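Long-range contacts in protein STE5 (Saccharomyces cerevisiae, PDB 3FZE), which scaffolds the yeast mating-pheromone pathway, its minimal scaffold domain acting as a co-catalyst for phosphorylation of the MAP kinase Fus3 by Ste7: residues P17-D27 with E109-S119; T48-F58 with Y68-D76. All blocks are in the same frame, centred on the assembly; numbering follows the deposited sequence.

Contact 1: residues P17-D27 with E109-S119; sequences PDNLAIILQID and EHLGIVAVSNS
Gln-25 OE1 is gripped by two donors: Ser-117 OG across the strand pair, at 2.7 Å and tilted 35° from the carbonyl plane, and the backbone N of Ile-127. Its amide nitrogen is held as well, by the carbonyl oxygens of Lys-125 and Asp-60, which together fix the rotation of the buried amide. Extended, with CG anti to the backbone N (chi1 174°), the glutamine lies alongside Ser-117 and brings CD to 3.1 Å from Ser-119 OG. Ser-117 OG also accepts from Ser-119 N, an ST turn at the end of strand 111-117. There Asn-118 faces the main chain of Asp-27: its OD1 takes Asp-27 N on a lone pair in the carbonyl plane (2.8 Å, 175° at the hydrogen), while ND2 reaches Asp-27 O at 3.2 Å. Asn-118 OD1 thus stands in for its own main-chain oxygen as the acceptor of Asp-27 N. Strands 19-26 and 111-117 run parallel as the two central strands of the vWA-like alpha/beta/alpha fold, joined by an unbroken run of backbone bonds, from Gly-112 N to Asn-19 O at one end to Asn-118 N to Gln-25 O at the other. On one face of the sheet Leu-24 lies side by side with Val-116, whose CB is 3.8 Å from Leu-24 CD2; Trp-170 of helix 170-180 packs on this pair. On the other face Ile-23 CD1 meets Ile-113 CG2, and Ala-21 CB sits 3.7 Å from Ile-113 CD1. Gly-112 lets Leu-20 CD2 lie against its bare CA at 3.7 Å. Before the strands, Asp-18 and His-110 pair twice: Asp-18 N gives to His-110 O, and Asp-18 OD2 receives His-110 N on its anti side at 2.9 Å.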
# COMPACT_ATOMS: atom_id res chain seq x y z
N PRO A 17 -1.14 -8.91 12.61
CA PRO A 17 -1.34 -9.62 11.34
C PRO A 17 -0.21 -10.62 11.09
O PRO A 17 0.93 -10.34 11.47
CB PRO A 17 -1.28 -8.51 10.29
CG PRO A 17 -0.61 -7.35 10.97
CD PRO A 17 -0.92 -7.47 12.42
N ASP A 18 -0.52 -11.75 10.47
CA ASP A 18 0.47 -12.76 10.07
C ASP A 18 1.23 -12.33 8.82
O ASP A 18 2.32 -12.84 8.54
CB ASP A 18 -0.24 -14.08 9.78
CG ASP A 18 -0.94 -14.65 11.01
OD1 ASP A 18 -0.27 -14.78 12.07
OD2 ASP A 18 -2.15 -14.95 10.92
N ASN A 19 0.61 -11.43 8.07
CA ASN A 19 1.14 -10.96 6.79
C ASN A 19 0.45 -9.67 6.38
O ASN A 19 -0.62 -9.31 6.91
CB ASN A 19 0.94 -12.03 5.70
CG ASN A 19 1.86 -11.83 4.51
OD1 ASN A 19 2.87 -11.14 4.60
ND2 ASN A 19 1.51 -12.45 3.37
N LEU A 20 1.06 -8.94 5.44
CA LEU A 20 0.45 -7.74 4.89
C LEU A 20 0.39 -7.82 3.39
O LEU A 20 1.24 -8.44 2.74
CB LEU A 20 1.29 -6.51 5.23
CG LEU A 20 1.50 -6.18 6.70
CD1 LEU A 20 2.41 -4.96 6.82
CD2 LEU A 20 0.17 -5.93 7.38
N ALA A 21 -0.63 -7.16 2.83
CA ALA A 21 -0.69 -6.86 1.41
C ALA A 21 -0.66 -5.35 1.29
O ALA A 21 -1.52 -4.66 1.83
CB ALA A 21 -1.97 -7.40 0.81
N ILE A 22 0.35 -4.84 0.58
CA ILE A 22 0.54 -3.41 0.40
C ILE A 22 0.06 -2.99 -0.98
O ILE A 22 0.62 -3.42 -1.99
CB ILE A 22 2.03 -3.01 0.55
CG1 ILE A 22 2.66 -3.68 1.78
CG2 ILE A 22 2.17 -1.50 0.62
CD1 ILE A 22 2.17 -3.13 3.12
N ILE A 23 -0.97 -2.15 -1.04
CA ILE A 23 -1.49 -1.69 -2.33
C ILE A 23 -1.18 -0.21 -2.47
O ILE A 23 -1.64 0.61 -1.67
CB ILE A 23 -3.01 -1.97 -2.45
CG1 ILE A 23 -3.30 -3.43 -2.09
CG2 ILE A 23 -3.48 -1.66 -3.86
CD1 ILE A 23 -4.62 -3.66 -1.36
N LEU A 24 -0.36 0.13 -3.46
CA LEU A 24 0.13 1.48 -3.66
C LEU A 24 -0.29 2.01 -5.02
O LEU A 24 0.04 1.45 -6.06
CB LEU A 24 1.67 1.53 -3.55
CG LEU A 24 2.28 0.99 -2.25
CD1 LEU A 24 3.79 1.17 -2.31
CD2 LEU A 24 1.70 1.68 -1.02
N GLN A 25 -1.07 3.09 -5.01
CA GLN A 25 -1.49 3.73 -6.24
C GLN A 25 -0.69 5.01 -6.40
O GLN A 25 -0.78 5.90 -5.54
CB GLN A 25 -2.97 4.03 -6.18
CG GLN A 25 -3.46 4.81 -7.36
CD GLN A 25 -4.97 4.89 -7.38
OE1 GLN A 25 -5.60 5.10 -6.34
NE2 GLN A 25 -5.57 4.72 -8.55
N ILE A 26 0.10 5.09 -7.46
CA ILE A 26 0.98 6.23 -7.64
C ILE A 26 0.71 7.04 -8.92
O ILE A 26 0.74 6.50 -10.03
CB ILE A 26 2.47 5.81 -7.63
CG1 ILE A 26 2.77 4.93 -6.41
CG2 ILE A 26 3.36 7.05 -7.64
CD1 ILE A 26 4.18 4.36 -6.37
N ASP A 27 0.41 8.31 -8.72
CA ASP A 27 0.42 9.31 -9.79
C ASP A 27 1.83 9.89 -9.79
O ASP A 27 2.21 10.63 -8.88
CB ASP A 27 -0.62 10.40 -9.51
CG ASP A 27 -0.63 11.50 -10.55
OD1 ASP A 27 0.37 11.63 -11.28
OD2 ASP A 27 -1.63 12.24 -10.64
N GLU A 109 -4.97 -16.77 6.78
CA GLU A 109 -4.21 -16.13 7.84
C GLU A 109 -4.81 -14.77 8.11
O GLU A 109 -5.68 -14.32 7.37
CB GLU A 109 -2.75 -15.98 7.42
CG GLU A 109 -2.57 -15.11 6.21
CD GLU A 109 -1.13 -15.03 5.74
OE1 GLU A 109 -0.23 -15.29 6.56
OE2 GLU A 109 -0.92 -14.72 4.56
N HIS A 110 -4.36 -14.11 9.16
CA HIS A 110 -4.80 -12.75 9.44
C HIS A 110 -3.99 -11.80 8.58
O HIS A 110 -2.83 -11.52 8.87
CB HIS A 110 -4.65 -12.42 10.93
CG HIS A 110 -5.42 -13.33 11.83
ND1 HIS A 110 -6.79 -13.22 12.00
CD2 HIS A 110 -5.03 -14.37 12.60
CE1 HIS A 110 -7.20 -14.15 12.84
NE2 HIS A 110 -6.15 -14.86 13.22
N LEU A 111 -4.62 -11.32 7.52
CA LEU A 111 -3.95 -10.48 6.54
C LEU A 111 -4.29 -9.01 6.76
O LEU A 111 -5.46 -8.62 6.74
CB LEU A 111 -4.39 -10.92 5.14
CG LEU A 111 -3.79 -10.23 3.92
CD1 LEU A 111 -2.27 -10.34 3.94
CD2 LEU A 111 -4.37 -10.87 2.66
N GLY A 112 -3.26 -8.20 7.00
CA GLY A 112 -3.43 -6.76 7.09
C GLY A 112 -3.36 -6.14 5.70
O GLY A 112 -2.46 -6.45 4.93
N ILE A 113 -4.32 -5.28 5.39
CA ILE A 113 -4.38 -4.62 4.10
C ILE A 113 -4.05 -3.15 4.25
O ILE A 113 -4.67 -2.44 5.05
CB ILE A 113 -5.77 -4.76 3.45
CG1 ILE A 113 -6.15 -6.23 3.32
CG2 ILE A 113 -5.79 -4.06 2.09
CD1 ILE A 113 -5.23 -7.00 2.45
N VAL A 114 -3.07 -2.68 3.47
CA VAL A 114 -2.65 -1.30 3.55
C VAL A 114 -2.78 -0.70 2.16
O VAL A 114 -2.04 -1.06 1.25
CB VAL A 114 -1.20 -1.18 4.05
CG1 VAL A 114 -0.78 0.28 4.15
CG2 VAL A 114 -1.05 -1.87 5.41
N ALA A 115 -3.73 0.21 2.00
CA ALA A 115 -3.97 0.84 0.70
C ALA A 115 -3.59 2.31 0.77
O ALA A 115 -4.16 3.07 1.54
CB ALA A 115 -5.45 0.67 0.29
N VAL A 116 -2.60 2.70 -0.03
CA VAL A 116 -2.11 4.06 -0.01
C VAL A 116 -2.12 4.62 -1.43
O VAL A 116 -1.69 3.95 -2.37
CB VAL A 116 -0.67 4.15 0.55
CG1 VAL A 116 -0.28 5.60 0.79
CG2 VAL A 116 -0.55 3.34 1.86
N SER A 117 -2.61 5.85 -1.59
CA SER A 117 -2.72 6.45 -2.92
C SER A 117 -2.45 7.96 -2.84
O SER A 117 -2.82 8.61 -1.86
CB SER A 117 -4.11 6.20 -3.50
OG SER A 117 -4.30 6.86 -4.75
N ASN A 118 -1.80 8.51 -3.86
CA ASN A 118 -1.65 9.95 -3.94
C ASN A 118 -2.41 10.54 -5.13
O ASN A 118 -2.26 11.72 -5.44
CB ASN A 118 -0.18 10.35 -4.04
CG ASN A 118 0.42 10.04 -5.39
OD1 ASN A 118 -0.09 9.19 -6.12
ND2 ASN A 118 1.51 10.73 -5.75
N SER A 119 -3.23 9.72 -5.78
CA SER A 119 -3.93 10.15 -7.00
C SER A 119 -5.24 10.88 -6.71
O SER A 119 -5.73 10.86 -5.59
CB SER A 119 -4.17 8.97 -7.94
OG SER A 119 -5.04 8.00 -7.37

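Contact 2: residues T48-F58 with Y68-D76; sequences TIKFARLQFCF and YGSVLHKID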
# COMPACT_ATOMS: atom_id res chain seq x y z
N THR A 48 9.88 -6.92 4.50
CA THR A 48 10.12 -8.35 4.33
C THR A 48 10.98 -8.97 5.44
O THR A 48 10.98 -10.19 5.60
CB THR A 48 10.75 -8.72 2.97
OG1 THR A 48 12.06 -8.14 2.87
CG2 THR A 48 9.86 -8.27 1.82
N ILE A 49 11.70 -8.15 6.20
CA ILE A 49 12.45 -8.67 7.35
C ILE A 49 11.48 -9.31 8.34
O ILE A 49 11.77 -10.34 8.94
CB ILE A 49 13.24 -7.55 8.06
CG1 ILE A 49 14.34 -7.00 7.14
CG2 ILE A 49 13.82 -8.04 9.39
CD1 ILE A 49 14.95 -5.72 7.66
N LYS A 50 10.30 -8.70 8.48
CA LYS A 50 9.26 -9.21 9.37
C LYS A 50 8.26 -10.14 8.67
O LYS A 50 7.78 -11.12 9.26
CB LYS A 50 8.49 -8.06 10.02
CG LYS A 50 7.44 -8.53 11.02
CD LYS A 50 6.99 -7.42 11.96
CE LYS A 50 5.87 -7.90 12.89
NZ LYS A 50 6.40 -8.71 14.03
N PHE A 51 7.96 -9.82 7.41
CA PHE A 51 6.94 -10.52 6.64
C PHE A 51 7.55 -11.08 5.36
O PHE A 51 7.51 -10.44 4.32
CB PHE A 51 5.80 -9.54 6.26
CG PHE A 51 5.10 -8.94 7.45
CD1 PHE A 51 4.27 -9.71 8.25
CD2 PHE A 51 5.26 -7.60 7.76
CE1 PHE A 51 3.61 -9.16 9.34
CE2 PHE A 51 4.60 -7.03 8.85
CZ PHE A 51 3.78 -7.81 9.64
N ALA A 52 8.11 -12.29 5.43
CA ALA A 52 8.77 -12.88 4.26
C ALA A 52 7.79 -13.05 3.09
O ALA A 52 8.19 -12.98 1.92
CB ALA A 52 9.39 -14.22 4.63
N ARG A 53 6.53 -13.30 3.41
CA ARG A 53 5.51 -13.51 2.38
C ARG A 53 4.77 -12.22 2.01
O ARG A 53 3.68 -12.24 1.44
CB ARG A 53 4.54 -14.62 2.82
CG ARG A 53 5.29 -15.92 3.11
CD ARG A 53 4.39 -17.01 3.64
NE ARG A 53 3.94 -16.66 4.98
CZ ARG A 53 2.76 -16.14 5.26
NH1 ARG A 53 1.89 -15.94 4.28
NH2 ARG A 53 2.45 -15.83 6.51
N LEU A 54 5.38 -11.09 2.34
CA LEU A 54 4.81 -9.78 1.99
C LEU A 54 4.29 -9.72 0.55
O LEU A 54 5.02 -10.05 -0.38
CB LEU A 54 5.87 -8.70 2.17
CG LEU A 54 5.40 -7.25 2.06
CD1 LEU A 54 4.33 -6.92 3.10
CD2 LEU A 54 6.60 -6.32 2.17
N GLN A 55 3.05 -9.27 0.38
CA GLN A 55 2.43 -9.11 -0.94
C GLN A 55 2.28 -7.63 -1.26
O GLN A 55 2.15 -6.80 -0.35
CB GLN A 55 1.04 -9.75 -0.97
CG GLN A 55 1.05 -11.22 -0.59
CD GLN A 55 1.70 -12.05 -1.68
OE1 GLN A 55 1.23 -12.07 -2.82
NE2 GLN A 55 2.78 -12.73 -1.34
N PHE A 56 2.28 -7.30 -2.55
CA PHE A 56 2.11 -5.92 -2.97
C PHE A 56 1.29 -5.87 -4.24
O PHE A 56 1.13 -6.86 -4.94
CB PHE A 56 3.46 -5.26 -3.24
CG PHE A 56 4.09 -5.69 -4.54
CD1 PHE A 56 3.95 -4.91 -5.68
CD2 PHE A 56 4.77 -6.90 -4.63
CE1 PHE A 56 4.51 -5.31 -6.89
CE2 PHE A 56 5.34 -7.31 -5.83
CZ PHE A 56 5.20 -6.52 -6.96
N CYS A 57 0.78 -4.68 -4.52
CA CYS A 57 0.17 -4.39 -5.80
C CYS A 57 0.37 -2.91 -6.08
O CYS A 57 0.09 -2.08 -5.23
CB CYS A 57 -1.31 -4.72 -5.76
SG CYS A 57 -2.15 -4.48 -7.34
N PHE A 58 0.90 -2.60 -7.27
CA PHE A 58 1.04 -1.22 -7.73
C PHE A 58 -0.05 -0.90 -8.74
O PHE A 58 -0.31 -1.70 -9.64
CB PHE A 58 2.41 -1.02 -8.40
CG PHE A 58 3.54 -0.87 -7.43
CD1 PHE A 58 3.71 0.31 -6.72
CD2 PHE A 58 4.46 -1.89 -7.27
CE1 PHE A 58 4.78 0.45 -5.83
CE2 PHE A 58 5.53 -1.75 -6.39
CZ PHE A 58 5.67 -0.58 -5.66
N TYR A 68 2.27 -6.88 -9.29
CA TYR A 68 1.71 -7.40 -8.05
C TYR A 68 2.38 -8.71 -7.72
O TYR A 68 3.05 -9.30 -8.56
CB TYR A 68 0.21 -7.66 -8.21
CG TYR A 68 -0.08 -8.68 -9.26
CD1 TYR A 68 -0.04 -10.04 -8.97
CD2 TYR A 68 -0.35 -8.29 -10.57
CE1 TYR A 68 -0.28 -10.98 -9.94
CE2 TYR A 68 -0.59 -9.22 -11.54
CZ TYR A 68 -0.56 -10.56 -11.23
OH TYR A 68 -0.81 -11.48 -12.22
N GLY A 69 2.18 -9.17 -6.49
CA GLY A 69 2.67 -10.47 -6.10
C GLY A 69 3.52 -10.40 -4.86
O GLY A 69 3.27 -9.59 -3.97
N SER A 70 4.55 -11.24 -4.81
CA SER A 70 5.43 -11.34 -3.65
C SER A 70 6.57 -10.34 -3.73
O SER A 70 7.31 -10.30 -4.70
CB SER A 70 6.02 -12.76 -3.55
OG SER A 70 7.21 -12.77 -2.78
N VAL A 71 6.71 -9.52 -2.68
CA VAL A 71 7.77 -8.53 -2.65
C VAL A 71 9.16 -9.17 -2.85
O VAL A 71 9.97 -8.68 -3.63
CB VAL A 71 7.72 -7.69 -1.35
CG1 VAL A 71 8.94 -6.80 -1.25
CG2 VAL A 71 6.47 -6.83 -1.34
N LEU A 72 9.42 -10.27 -2.16
CA LEU A 72 10.70 -10.96 -2.33
C LEU A 72 10.93 -11.39 -3.78
O LEU A 72 12.07 -11.41 -4.25
CB LEU A 72 10.78 -12.18 -1.41
CG LEU A 72 10.91 -11.88 0.08
CD1 LEU A 72 11.03 -13.20 0.86
CD2 LEU A 72 12.11 -10.97 0.33
N HIS A 73 9.86 -11.72 -4.48
CA HIS A 73 9.94 -12.21 -5.85
C HIS A 73 10.19 -11.09 -6.88
O HIS A 73 11.02 -11.24 -7.78
CB HIS A 73 8.68 -12.99 -6.21
CG HIS A 73 8.66 -13.49 -7.62
ND1 HIS A 73 7.51 -13.52 -8.38
CD2 HIS A 73 9.64 -13.99 -8.41
CE1 HIS A 73 7.78 -14.02 -9.57
NE2 HIS A 73 9.07 -14.31 -9.61
N LYS A 74 9.48 -9.98 -6.74
CA LYS A 74 9.47 -8.98 -7.80
C LYS A 74 10.25 -7.70 -7.51
O LYS A 74 10.72 -7.04 -8.44
CB LYS A 74 8.03 -8.67 -8.21
CG LYS A 74 7.37 -9.86 -8.90
CD LYS A 74 6.01 -9.53 -9.46
CE LYS A 74 5.50 -10.65 -10.35
NZ LYS A 74 4.14 -10.36 -10.91
N ILE A 75 10.38 -7.33 -6.24
CA ILE A 75 11.06 -6.08 -5.90
C ILE A 75 12.56 -6.31 -5.74
O ILE A 75 13.08 -6.48 -4.63
CB ILE A 75 10.44 -5.37 -4.67
CG1 ILE A 75 8.92 -5.29 -4.81
CG2 ILE A 75 11.05 -3.98 -4.49
CD1 ILE A 75 8.42 -4.64 -6.09
N ASP A 76 13.22 -6.32 -6.89
CA ASP A 76 14.63 -6.68 -7.02
C ASP A 76 15.55 -5.51 -6.70
O ASP A 76 16.56 -5.66 -6.02
CB ASP A 76 14.89 -7.17 -8.45
CG ASP A 76 16.30 -7.67 -8.64
OD1 ASP A 76 16.74 -8.53 -7.85
OD2 ASP A 76 16.97 -7.21 -9.60
O HOH W 1 7.36 -11.58 -0.33
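Strand 55-60 pairs antiparallel with the end of strand 65-68, Phe-56 and Gly-69 forming a hydrogen-bonded pair before the chain turns a corner at Gly-69 into helix 71-74. This is the edge hairpin of the vWA-like sheet, and a third backbone bond, Val-71 N to Leu-54 O at 2.9 Å, ties the first residue of the helix to Leu-54, just before the strand. Phe-56 fills the corner. With its CG between the backbone N and the carbonyl carbon (chi1 76°), the ring folds over the partner strand, one face against Tyr-68 CA and Gly-69 N. Ile-75 CD1 covers the opposite face in a CH-pi contact, 4.1 Å from the ring centroid and 20° off the normal. Lys-74 CB lies at the ring edge. Val-71 wedges between three neighbours: CG2 presses on Leu-54 CD2 at 3.5 Å and obliquely on the Phe-56 ring, and CG1 touches Thr-48 CG2 at 3.5 Å. Farther out, Leu-72 straddles the end of helix 35-50, CD2 on Thr-48 CB and CD1 against the Ala-52 carbonyl. Gln-55 bends back on its own segment, NE2 giving a bond to Arg-53 O from above the carbonyl plane. Ser-70, the N-cap of the short helix, accepts only weakly from His-73 N in one of its two conformers. In that conformer Ser-70 OG also gives a hydrogen to a water 2.7 Å away, and this water donates to Ala-52 O and Leu-54 O, each 2.8 Å from it.

Contact 2 is nested within the loop that contact 1 closes, and their centres lie about 11 Å apart. They share one sheet: strand 19-26 pairs with 111-117 along one edge and with 55-60 along the other, where Ile-22 N probably bonds to Gln-55 O at 2.8 Å. The order therefore runs from the hairpin of contact 2 at the sheet margin to the central parallel pair of contact 1. At the start of strand 19-26, Arg-53 joins both contacts: Arg-53 NH2 makes a salt bridge with Glu-109 OE1 at 2.7 Å, and Arg-53 O accepts from Asn-19 ND2. Nearby, Leu-54 CD1 packs 3.5 Å from Leu-20 O.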